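Local coordinates for protein histidine--tRNA ligase (PDB 1QE0) that joins L-histidine to tRNA(His) at the expense of ATP, releasing AMP and diphosphate, and works as a homodimeric class II aminoacyl-tRNA synthetase, at residues S16-Y21 / I322-E327; F333-G338 / G370-A375; Y344-L349 / A359-L364; F382-G387 / I396-M401. One frame throughout, in Å; residues are numbered along the deposited sequence.

Contact 1 (S16-Y21 / I322-E327); sequences SKKWRY and IELDIE
I326, Y21 and L324 bury the most surface where the loop 322-327 runs past one side of the helix segment 16-21. The phenol ring of Y21 stands off the helix with CG anti to the backbone N (chi1 178°). L324 comes over one face of that ring. Its CB lies 4.2 Å from the centroid of the Y21 ring, close to the ring normal, in a CH-pi contact. The branch continues toward the rim, where L324 CD2 meets Y21 CE1 at 3.5 Å. I326 reaches the same ring obliquely with CD1, near CB and CD2 of Y21. Its other branch serves a second neighbour: I326 CG2 packs 3.5 Å from K17 CG, against the aliphatic part of that lysine. The K17 chain then runs on extended, and its NZ forms a salt bridge with E328. No hydrogen bond crosses the contact. D325, between the two apolar residues, is the centre of an inverse gamma turn, and both L324 and I326 point toward the helix. The loop, which leads from helix 310-319 to strand 332-336, crosses the side of helix 13-33; W19 of that helix packs on helix 310-319.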
# COMPACT_ATOMS: atom_id res chain seq x y z
N SER A 16 9.08 -5.96 6.08
CA SER A 16 8.33 -5.66 4.87
C SER A 16 7.16 -6.61 4.69
O SER A 16 6.07 -6.16 4.36
CB SER A 16 9.20 -5.64 3.63
OG SER A 16 9.86 -6.86 3.48
N LYS A 17 7.37 -7.88 4.99
CA LYS A 17 6.28 -8.86 4.88
C LYS A 17 5.09 -8.58 5.83
O LYS A 17 3.94 -8.89 5.48
CB LYS A 17 6.81 -10.28 5.11
CG LYS A 17 7.37 -10.54 6.51
CD LYS A 17 8.25 -11.77 6.54
CE LYS A 17 8.76 -12.04 7.94
NZ LYS A 17 9.83 -13.08 7.96
N LYS A 18 5.38 -8.00 7.01
CA LYS A 18 4.38 -7.67 8.04
C LYS A 18 3.60 -6.48 7.56
O LYS A 18 2.41 -6.39 7.80
CB LYS A 18 5.07 -7.29 9.35
CG LYS A 18 5.89 -8.38 9.99
CD LYS A 18 6.66 -7.78 11.16
CE LYS A 18 7.39 -8.81 12.04
NZ LYS A 18 8.46 -9.56 11.33
N TRP A 19 4.30 -5.53 6.93
CA TRP A 19 3.67 -4.33 6.35
C TRP A 19 2.74 -4.75 5.21
O TRP A 19 1.60 -4.31 5.16
CB TRP A 19 4.71 -3.37 5.77
CG TRP A 19 5.33 -2.51 6.76
CD1 TRP A 19 6.28 -2.86 7.67
CD2 TRP A 19 5.02 -1.14 7.01
NE1 TRP A 19 6.58 -1.78 8.48
CE2 TRP A 19 5.82 -0.72 8.09
CE3 TRP A 19 4.15 -0.22 6.42
CZ2 TRP A 19 5.76 0.58 8.61
CZ3 TRP A 19 4.09 1.06 6.93
CH2 TRP A 19 4.89 1.45 8.01
N ARG A 20 3.23 -5.60 4.31
CA ARG A 20 2.42 -6.04 3.18
C ARG A 20 1.21 -6.82 3.62
O ARG A 20 0.16 -6.74 2.99
CB ARG A 20 3.21 -6.86 2.19
CG ARG A 20 4.35 -6.07 1.59
CD ARG A 20 4.86 -6.80 0.39
NE ARG A 20 5.24 -8.16 0.73
CZ ARG A 20 6.49 -8.52 0.93
NH1 ARG A 20 6.80 -9.76 1.24
NH2 ARG A 20 7.43 -7.61 0.80
N TYR A 21 1.34 -7.58 4.70
CA TYR A 21 0.20 -8.32 5.22
C TYR A 21 -0.90 -7.35 5.68
O TYR A 21 -2.09 -7.50 5.33
CB TYR A 21 0.65 -9.20 6.38
CG TYR A 21 -0.47 -9.95 6.98
CD1 TYR A 21 -1.18 -9.43 8.06
CD2 TYR A 21 -0.84 -11.19 6.49
CE1 TYR A 21 -2.20 -10.11 8.63
CE2 TYR A 21 -1.89 -11.89 7.07
CZ TYR A 21 -2.56 -11.34 8.15
OH TYR A 21 -3.56 -12.02 8.78
N ILE A 322 0.92 -10.68 19.42
CA ILE A 322 0.22 -11.26 18.28
C ILE A 322 1.16 -11.50 17.09
O ILE A 322 2.14 -10.75 16.86
CB ILE A 322 -1.01 -10.42 17.90
CG1 ILE A 322 -1.94 -10.33 19.12
CG2 ILE A 322 -1.70 -10.98 16.66
CD1 ILE A 322 -3.29 -9.72 18.88
N GLU A 323 0.91 -12.62 16.42
CA GLU A 323 1.68 -13.04 15.26
C GLU A 323 0.74 -13.08 14.04
O GLU A 323 -0.43 -13.44 14.16
CB GLU A 323 2.32 -14.40 15.50
N LEU A 324 1.26 -12.66 12.90
CA LEU A 324 0.49 -12.61 11.66
C LEU A 324 0.78 -13.86 10.86
O LEU A 324 1.89 -14.34 10.89
CB LEU A 324 0.92 -11.38 10.87
CG LEU A 324 0.77 -10.10 11.69
CD1 LEU A 324 1.62 -8.98 11.12
CD2 LEU A 324 -0.70 -9.71 11.75
N ASP A 325 -0.21 -14.35 10.11
CA ASP A 325 -0.05 -15.55 9.27
C ASP A 325 0.90 -15.33 8.09
O ASP A 325 0.55 -15.63 6.94
CB ASP A 325 -1.40 -16.02 8.71
CG ASP A 325 -2.19 -16.88 9.69
OD1 ASP A 325 -2.09 -16.64 10.92
OD2 ASP A 325 -2.95 -17.76 9.22
N ILE A 326 2.12 -14.87 8.35
CA ILE A 326 3.08 -14.59 7.29
C ILE A 326 3.92 -15.83 7.01
O ILE A 326 5.00 -16.00 7.59
CB ILE A 326 4.00 -13.44 7.71
CG1 ILE A 326 3.16 -12.30 8.24
CG2 ILE A 326 4.77 -12.93 6.55
CD1 ILE A 326 2.15 -11.85 7.28
N GLU A 327 3.47 -16.67 6.07
CA GLU A 327 4.19 -17.92 5.78
C GLU A 327 5.65 -17.84 5.37
O GLU A 327 6.36 -18.83 5.51
CB GLU A 327 3.45 -18.79 4.76
CG GLU A 327 3.97 -20.24 4.73
CD GLU A 327 3.31 -21.12 3.67
OE1 GLU A 327 3.95 -21.35 2.62
OE2 GLU A 327 2.17 -21.59 3.91

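Contact 2 (F333-G338 / G370-A375); sequences FIVTMG and GQMKQA
Q371 makes the polar link between strand 333-336 and helix 370-375, which run antiparallel with axes 8.6 Å apart. Helix 368-377 packs on the mixed sheet of the anticodon-binding domain, on the face carrying F333 and V335. The Q371 chain is extended beyond CG and carries the amide to the strand. There T336 N donates to Q371 OE1 at 3.1 Å. The N-H comes in the carbonyl plane, on a lone pair, but the bond is bent (138° at the hydrogen). The same oxygen lies beside V335, with V335 CG1 3.2 Å from Q371 OE1. V335 CG2 meets M372 SD at 4.0 Å.

At the other end F333 packs on the helix. Its CG is anti to the backbone N (chi1 -169°), which puts one ring face over A375 CA. F333 CB touches A375 CB at 3.7 Å. Q374 CG comes obliquely to the far end of the ring, 3.6 Å from F333 CZ.

Farther out, Q371 NE2 donates to R366 O, holding both ends of the amide. Q374 NE2 bonds N99 of the second subunit, and T336 OG1 bonds D342. V335 pairs through its backbone with I384 and I386 in strand 382-386.

The chemistry is mostly apolar, with a buried glutamine amide joining the strand backbone to R366. These bonds probably fix the amide flip and the helix position along the strand.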
# COMPACT_ATOMS: atom_id res chain seq x y z
N PHE A 333 13.99 -26.12 -2.14
CA PHE A 333 15.35 -25.67 -2.41
C PHE A 333 16.07 -26.80 -3.16
O PHE A 333 15.99 -27.98 -2.76
CB PHE A 333 16.09 -25.24 -1.15
CG PHE A 333 17.39 -24.53 -1.45
CD1 PHE A 333 17.42 -23.17 -1.60
CD2 PHE A 333 18.59 -25.24 -1.57
CE1 PHE A 333 18.60 -22.51 -1.86
CE2 PHE A 333 19.79 -24.58 -1.84
CZ PHE A 333 19.80 -23.21 -1.98
N ILE A 334 16.66 -26.44 -4.30
CA ILE A 334 17.36 -27.40 -5.15
C ILE A 334 18.87 -27.45 -4.89
O ILE A 334 19.57 -26.44 -5.05
CB ILE A 334 17.08 -27.08 -6.63
CG1 ILE A 334 15.58 -27.20 -6.90
CG2 ILE A 334 17.83 -28.00 -7.53
CD1 ILE A 334 15.17 -26.66 -8.23
N VAL A 335 19.31 -28.63 -4.43
CA VAL A 335 20.70 -28.95 -4.12
C VAL A 335 21.20 -29.74 -5.31
O VAL A 335 20.61 -30.78 -5.62
CB VAL A 335 20.78 -29.86 -2.92
CG1 VAL A 335 22.23 -30.30 -2.68
CG2 VAL A 335 20.18 -29.18 -1.71
N THR A 336 22.25 -29.27 -5.97
CA THR A 336 22.81 -29.93 -7.17
C THR A 336 24.26 -30.40 -7.05
O THR A 336 25.07 -29.77 -6.35
CB THR A 336 22.72 -29.03 -8.38
OG1 THR A 336 23.24 -27.74 -8.03
CG2 THR A 336 21.28 -28.88 -8.81
N MET A 337 24.58 -31.48 -7.74
CA MET A 337 25.93 -32.04 -7.71
C MET A 337 26.57 -31.96 -9.07
O MET A 337 26.17 -32.66 -9.99
CB MET A 337 25.90 -33.50 -7.27
CG MET A 337 25.13 -33.74 -5.98
SD MET A 337 25.61 -32.53 -4.78
CE MET A 337 26.95 -33.38 -4.03
N GLY A 338 27.56 -31.10 -9.21
CA GLY A 338 28.21 -30.98 -10.50
C GLY A 338 27.43 -30.25 -11.59
O GLY A 338 26.20 -30.17 -11.53
N GLY A 370 26.49 -27.09 3.08
CA GLY A 370 26.26 -25.67 2.86
C GLY A 370 25.01 -25.35 2.08
O GLY A 370 24.37 -24.30 2.26
N GLN A 371 24.69 -26.23 1.14
CA GLN A 371 23.48 -26.04 0.38
C GLN A 371 22.31 -26.37 1.30
O GLN A 371 21.38 -25.58 1.41
CB GLN A 371 23.50 -26.91 -0.86
CG GLN A 371 24.30 -26.27 -1.99
CD GLN A 371 24.31 -27.12 -3.19
OE1 GLN A 371 23.27 -27.48 -3.69
NE2 GLN A 371 25.49 -27.53 -3.62
N MET A 372 22.40 -27.50 2.01
CA MET A 372 21.38 -27.93 2.95
C MET A 372 21.14 -26.88 4.04
O MET A 372 20.01 -26.66 4.46
CB MET A 372 21.76 -29.23 3.60
CG MET A 372 21.87 -30.38 2.65
SD MET A 372 20.31 -30.92 1.93
CE MET A 372 19.11 -30.43 3.14
N LYS A 373 22.20 -26.23 4.49
CA LYS A 373 22.03 -25.18 5.48
C LYS A 373 21.24 -24.00 4.86
O LYS A 373 20.34 -23.46 5.48
CB LYS A 373 23.40 -24.69 6.00
CG LYS A 373 24.12 -25.71 6.83
CD LYS A 373 25.39 -25.15 7.43
CE LYS A 373 26.03 -26.18 8.38
NZ LYS A 373 27.20 -25.66 9.16
N GLN A 374 21.58 -23.64 3.62
CA GLN A 374 20.92 -22.53 2.94
C GLN A 374 19.46 -22.87 2.80
O GLN A 374 18.58 -22.03 3.11
CB GLN A 374 21.59 -22.30 1.59
CG GLN A 374 20.98 -21.18 0.72
CD GLN A 374 21.07 -19.76 1.28
OE1 GLN A 374 21.73 -19.47 2.28
NE2 GLN A 374 20.37 -18.85 0.62
N ALA A 375 19.19 -24.11 2.43
CA ALA A 375 17.82 -24.56 2.31
C ALA A 375 17.12 -24.24 3.63
O ALA A 375 16.10 -23.57 3.63
CB ALA A 375 17.77 -26.05 2.06

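Contact 3 (Y344-L349 / A359-L364); sequences YAVKLL and ADKDYL
The beta-alpha-beta unit of strand 332-336, helix 338-353 and strand 359-361 in the anticodon-binding domain contains this contact, in which the helix packs on the second strand. Helix segment 344-349 and strand 359-361 run nearly antiparallel, with axes 9.0 Å apart. L349 buries the most surface, and its two methyls divide the work. L349 CD1 rests 3.8 Å from A359 CB. The L349 and K361 side chains cross at about a right angle, with L349 CD2 3.4 Å from K361 CG. Y363 OH also approaches this methyl.

K361 leaves its backbone with CG in the crowded position between N and the carbonyl carbon (chi1 69°). The chain then bends at chi3 and chi4. This brings K361 CE to A345 CB at 3.5 Å, one helical turn before L349. NZ forms a salt bridge with D342 and a weak hydrogen bond to D362 O. The lysine therefore packs with its methylenes and pairs its charge at the tip.

Y363 OH bonds E142 of the second subunit, and D360 has salt bridges to R353 and to K103 of that subunit. On the sheet side A345 and L349 rest on I334 of strand 332-336, while L348 reaches strand 382-386.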
# COMPACT_ATOMS: atom_id res chain seq x y z
N TYR A 344 20.70 -28.25 -15.04
CA TYR A 344 19.35 -28.77 -15.14
C TYR A 344 18.47 -28.06 -14.13
O TYR A 344 17.28 -27.87 -14.35
CB TYR A 344 19.33 -30.25 -14.83
CG TYR A 344 17.94 -30.80 -14.84
CD1 TYR A 344 17.33 -31.16 -16.02
CD2 TYR A 344 17.21 -30.95 -13.65
CE1 TYR A 344 16.06 -31.64 -16.04
CE2 TYR A 344 15.93 -31.43 -13.65
CZ TYR A 344 15.37 -31.78 -14.84
OH TYR A 344 14.13 -32.34 -14.86
N ALA A 345 19.06 -27.75 -12.98
CA ALA A 345 18.38 -27.05 -11.92
C ALA A 345 17.92 -25.72 -12.41
O ALA A 345 16.94 -25.20 -11.89
CB ALA A 345 19.30 -26.86 -10.77
N VAL A 346 18.64 -25.14 -13.38
CA VAL A 346 18.28 -23.83 -13.97
C VAL A 346 16.97 -23.86 -14.73
O VAL A 346 16.11 -23.05 -14.48
CB VAL A 346 19.42 -23.20 -14.84
CG1 VAL A 346 18.96 -21.91 -15.46
CG2 VAL A 346 20.63 -22.89 -13.98
N LYS A 347 16.82 -24.81 -15.64
CA LYS A 347 15.57 -24.95 -16.38
C LYS A 347 14.47 -25.28 -15.36
O LYS A 347 13.40 -24.68 -15.37
CB LYS A 347 15.66 -26.09 -17.38
CG LYS A 347 16.89 -26.13 -18.29
CD LYS A 347 16.78 -27.33 -19.23
CE LYS A 347 18.08 -27.63 -19.92
NZ LYS A 347 19.01 -28.47 -19.14
N LEU A 348 14.75 -26.23 -14.46
CA LEU A 348 13.80 -26.65 -13.41
C LEU A 348 13.21 -25.48 -12.62
O LEU A 348 12.01 -25.38 -12.44
CB LEU A 348 14.48 -27.62 -12.44
CG LEU A 348 13.63 -28.26 -11.33
CD1 LEU A 348 12.46 -29.03 -11.93
CD2 LEU A 348 14.46 -29.20 -10.47
N LEU A 349 14.09 -24.62 -12.14
CA LEU A 349 13.73 -23.44 -11.37
C LEU A 349 12.80 -22.55 -12.16
O LEU A 349 11.80 -22.06 -11.65
CB LEU A 349 14.99 -22.67 -11.10
CG LEU A 349 15.15 -22.24 -9.69
CD1 LEU A 349 14.81 -23.38 -8.87
CD2 LEU A 349 16.59 -21.86 -9.48
N ALA A 359 10.73 -21.48 -5.33
CA ALA A 359 11.90 -22.34 -5.33
C ALA A 359 13.16 -21.53 -5.41
O ALA A 359 13.12 -20.33 -5.67
CB ALA A 359 11.82 -23.34 -6.49
N ASP A 360 14.29 -22.16 -5.10
CA ASP A 360 15.57 -21.48 -5.20
C ASP A 360 16.62 -22.52 -5.17
O ASP A 360 16.38 -23.61 -4.69
CB ASP A 360 15.79 -20.46 -4.11
CG ASP A 360 16.53 -19.25 -4.62
OD1 ASP A 360 16.89 -18.35 -3.83
OD2 ASP A 360 16.76 -19.20 -5.84
N LYS A 361 17.74 -22.23 -5.80
CA LYS A 361 18.84 -23.17 -5.87
C LYS A 361 20.06 -22.53 -5.26
O LYS A 361 19.96 -21.49 -4.61
CB LYS A 361 19.08 -23.57 -7.33
CG LYS A 361 19.64 -22.46 -8.22
CD LYS A 361 19.87 -22.90 -9.66
CE LYS A 361 20.95 -23.94 -9.75
NZ LYS A 361 22.17 -23.38 -9.20
N ASP A 362 21.22 -23.14 -5.44
CA ASP A 362 22.45 -22.60 -4.87
C ASP A 362 23.42 -21.97 -5.85
O ASP A 362 24.02 -22.64 -6.69
CB ASP A 362 23.16 -23.67 -4.06
CG ASP A 362 24.49 -23.21 -3.54
OD1 ASP A 362 25.51 -23.81 -3.96
OD2 ASP A 362 24.53 -22.24 -2.72
N TYR A 363 23.53 -20.66 -5.76
CA TYR A 363 24.49 -19.92 -6.56
C TYR A 363 25.68 -20.03 -5.61
O TYR A 363 25.67 -20.92 -4.76
CB TYR A 363 23.94 -18.52 -6.74
CG TYR A 363 22.60 -18.58 -7.45
CD1 TYR A 363 22.52 -19.04 -8.76
CD2 TYR A 363 21.41 -18.24 -6.81
CE1 TYR A 363 21.30 -19.18 -9.40
CE2 TYR A 363 20.18 -18.38 -7.45
CZ TYR A 363 20.14 -18.85 -8.75
OH TYR A 363 18.96 -19.06 -9.39
N LEU A 364 26.76 -19.27 -5.71
CA LEU A 364 27.83 -19.49 -4.69
C LEU A 364 28.55 -20.88 -4.63
O LEU A 364 29.49 -21.05 -3.85
CB LEU A 364 27.31 -19.16 -3.27
CG LEU A 364 27.68 -17.89 -2.50
CD1 LEU A 364 27.14 -16.64 -3.14
CD2 LEU A 364 27.12 -18.01 -1.13

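Contact 4 (F382-G387 / I396-M401); sequences FTIVIG and IDVKNM
Strands 382-386 and 396-400 form an antiparallel pair in the five-stranded mixed sheet of the anticodon-binding domain. The two strands are joined through helix 388-393. T383 and K399 are a hydrogen-bonded pair. T383 N donates to K399 O at 3.1 Å, in the carbonyl plane. K399 N returns a bond to T383 O at 3.2 Å, but here the donor sits above the carbonyl plane. F382 and N400 form the neighbouring non-hydrogen-bonded pair, and F382 CA makes a CA-H...O contact to K399 O.

The side chain of F382 can be followed outward. CB lies 3.8 Å from K399 O. CG is anti to the carbonyl carbon (chi1 -58°), and from there the ring leans across the partner strand. CD1 meets N400 CA at 3.6 Å and also reaches V398 CG1. CE1 comes next to N400 CB. The ring and the N400 amide planes are 66° apart, so the two groups do not stack flat. Beyond the pair, the F382 ring meets F418 edge-to-face. N400 OD1 accepts from the backbone N of T402 and of T403, which holds the turn after the strand.

I384 and V398 touch through their CG2 methyls, at 4.1 Å. I384 also packs on L348 of helix 338-353. T383 points to the other side of the sheet, toward helix 368-377, where it touches M372 and A375. There M401 bends at chi2 and chi3 and folds back over the threonine, bringing M401 SD to 3.6 Å from T383 OG1.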
# COMPACT_ATOMS: atom_id res chain seq x y z
N PHE A 382 10.73 -28.13 1.61
CA PHE A 382 11.27 -29.36 1.06
C PHE A 382 12.60 -29.12 0.42
O PHE A 382 12.97 -27.97 0.19
CB PHE A 382 10.34 -29.94 0.01
CG PHE A 382 9.00 -30.21 0.53
CD1 PHE A 382 8.66 -31.48 0.94
CD2 PHE A 382 8.11 -29.18 0.71
CE1 PHE A 382 7.43 -31.71 1.53
CE2 PHE A 382 6.89 -29.40 1.30
CZ PHE A 382 6.55 -30.67 1.71
N THR A 383 13.28 -30.21 0.08
CA THR A 383 14.59 -30.15 -0.52
C THR A 383 14.75 -31.31 -1.50
O THR A 383 13.97 -32.26 -1.48
CB THR A 383 15.66 -30.22 0.58
OG1 THR A 383 16.03 -28.90 0.97
CG2 THR A 383 16.88 -30.97 0.15
N ILE A 384 15.66 -31.13 -2.45
CA ILE A 384 16.00 -32.18 -3.41
C ILE A 384 17.48 -32.00 -3.76
O ILE A 384 18.00 -30.86 -3.74
CB ILE A 384 15.15 -32.18 -4.70
CG1 ILE A 384 15.33 -30.90 -5.46
CG2 ILE A 384 13.71 -32.44 -4.41
CD1 ILE A 384 14.69 -30.98 -6.80
N VAL A 385 18.18 -33.13 -3.97
CA VAL A 385 19.61 -33.13 -4.33
C VAL A 385 19.69 -33.78 -5.69
O VAL A 385 19.46 -34.98 -5.78
CB VAL A 385 20.45 -33.97 -3.37
CG1 VAL A 385 21.93 -33.94 -3.79
CG2 VAL A 385 20.28 -33.48 -1.91
N ILE A 386 19.89 -32.99 -6.74
CA ILE A 386 19.97 -33.51 -8.10
C ILE A 386 21.42 -33.74 -8.42
O ILE A 386 22.24 -32.84 -8.30
CB ILE A 386 19.42 -32.54 -9.16
CG1 ILE A 386 18.00 -32.10 -8.83
CG2 ILE A 386 19.36 -33.22 -10.51
CD1 ILE A 386 17.49 -31.06 -9.77
N GLY A 387 21.71 -34.97 -8.82
CA GLY A 387 23.06 -35.37 -9.18
C GLY A 387 22.91 -36.17 -10.45
O GLY A 387 21.79 -36.45 -10.85
N ILE A 396 13.91 -38.70 -8.05
CA ILE A 396 14.57 -38.08 -6.89
C ILE A 396 13.74 -38.31 -5.64
O ILE A 396 12.56 -38.67 -5.70
CB ILE A 396 14.80 -36.53 -7.03
CG1 ILE A 396 13.70 -35.85 -7.84
CG2 ILE A 396 16.16 -36.23 -7.55
CD1 ILE A 396 12.38 -35.77 -7.10
N ASP A 397 14.40 -38.14 -4.51
CA ASP A 397 13.76 -38.27 -3.23
C ASP A 397 13.52 -36.85 -2.78
O ASP A 397 14.44 -36.04 -2.72
CB ASP A 397 14.68 -39.00 -2.24
CG ASP A 397 14.65 -40.52 -2.41
OD1 ASP A 397 14.34 -41.25 -1.43
OD2 ASP A 397 14.92 -40.98 -3.54
N VAL A 398 12.26 -36.52 -2.57
CA VAL A 398 11.85 -35.21 -2.10
C VAL A 398 11.72 -35.28 -0.57
O VAL A 398 10.74 -35.83 -0.04
CB VAL A 398 10.51 -34.84 -2.72
CG1 VAL A 398 10.15 -33.41 -2.36
CG2 VAL A 398 10.57 -35.03 -4.23
N LYS A 399 12.72 -34.77 0.14
CA LYS A 399 12.73 -34.81 1.59
C LYS A 399 11.99 -33.66 2.25
O LYS A 399 12.35 -32.50 2.03
CB LYS A 399 14.17 -34.83 2.12
CG LYS A 399 14.27 -34.78 3.66
CD LYS A 399 15.69 -34.49 4.15
CE LYS A 399 15.80 -34.32 5.70
NZ LYS A 399 15.60 -35.57 6.52
N ASN A 400 10.98 -34.00 3.05
CA ASN A 400 10.20 -33.02 3.82
C ASN A 400 11.19 -32.56 4.87
O ASN A 400 11.60 -33.36 5.70
CB ASN A 400 9.04 -33.71 4.51
CG ASN A 400 8.31 -32.80 5.47
OD1 ASN A 400 8.91 -32.15 6.32
ND2 ASN A 400 7.00 -32.77 5.35
N MET A 401 11.55 -31.30 4.87
CA MET A 401 12.54 -30.81 5.82
C MET A 401 12.15 -30.79 7.28
O MET A 401 13.02 -30.58 8.13
CB MET A 401 13.04 -29.44 5.41
CG MET A 401 13.79 -29.47 4.10
SD MET A 401 15.42 -30.20 4.25
CE MET A 401 16.31 -28.76 4.91

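Overall arrangement
Contact 1 comes first along the chain and stands apart, its centre 27 to 28 Å from those of the others. It lies between helix 13-33 and the loop that precedes strand 332-336. Contacts 2, 3 and 4 share the five-stranded sheet of the anticodon-binding domain. Contact 3 is nested inside the loop closed by contact 2, and contact 4 follows. Strand 332-336 lies between strands 359-361 and 382-386, so contact 2 touches both others, with centres 9 Å apart. Contacts 3 and 4, centres 13 Å apart, also touch, through helix 338-353 and strand 382-386. Contacts 1, 2 and 3 reach the second subunit, so the region of contact 1 and the anticodon-binding domain both take part in the dimer interface.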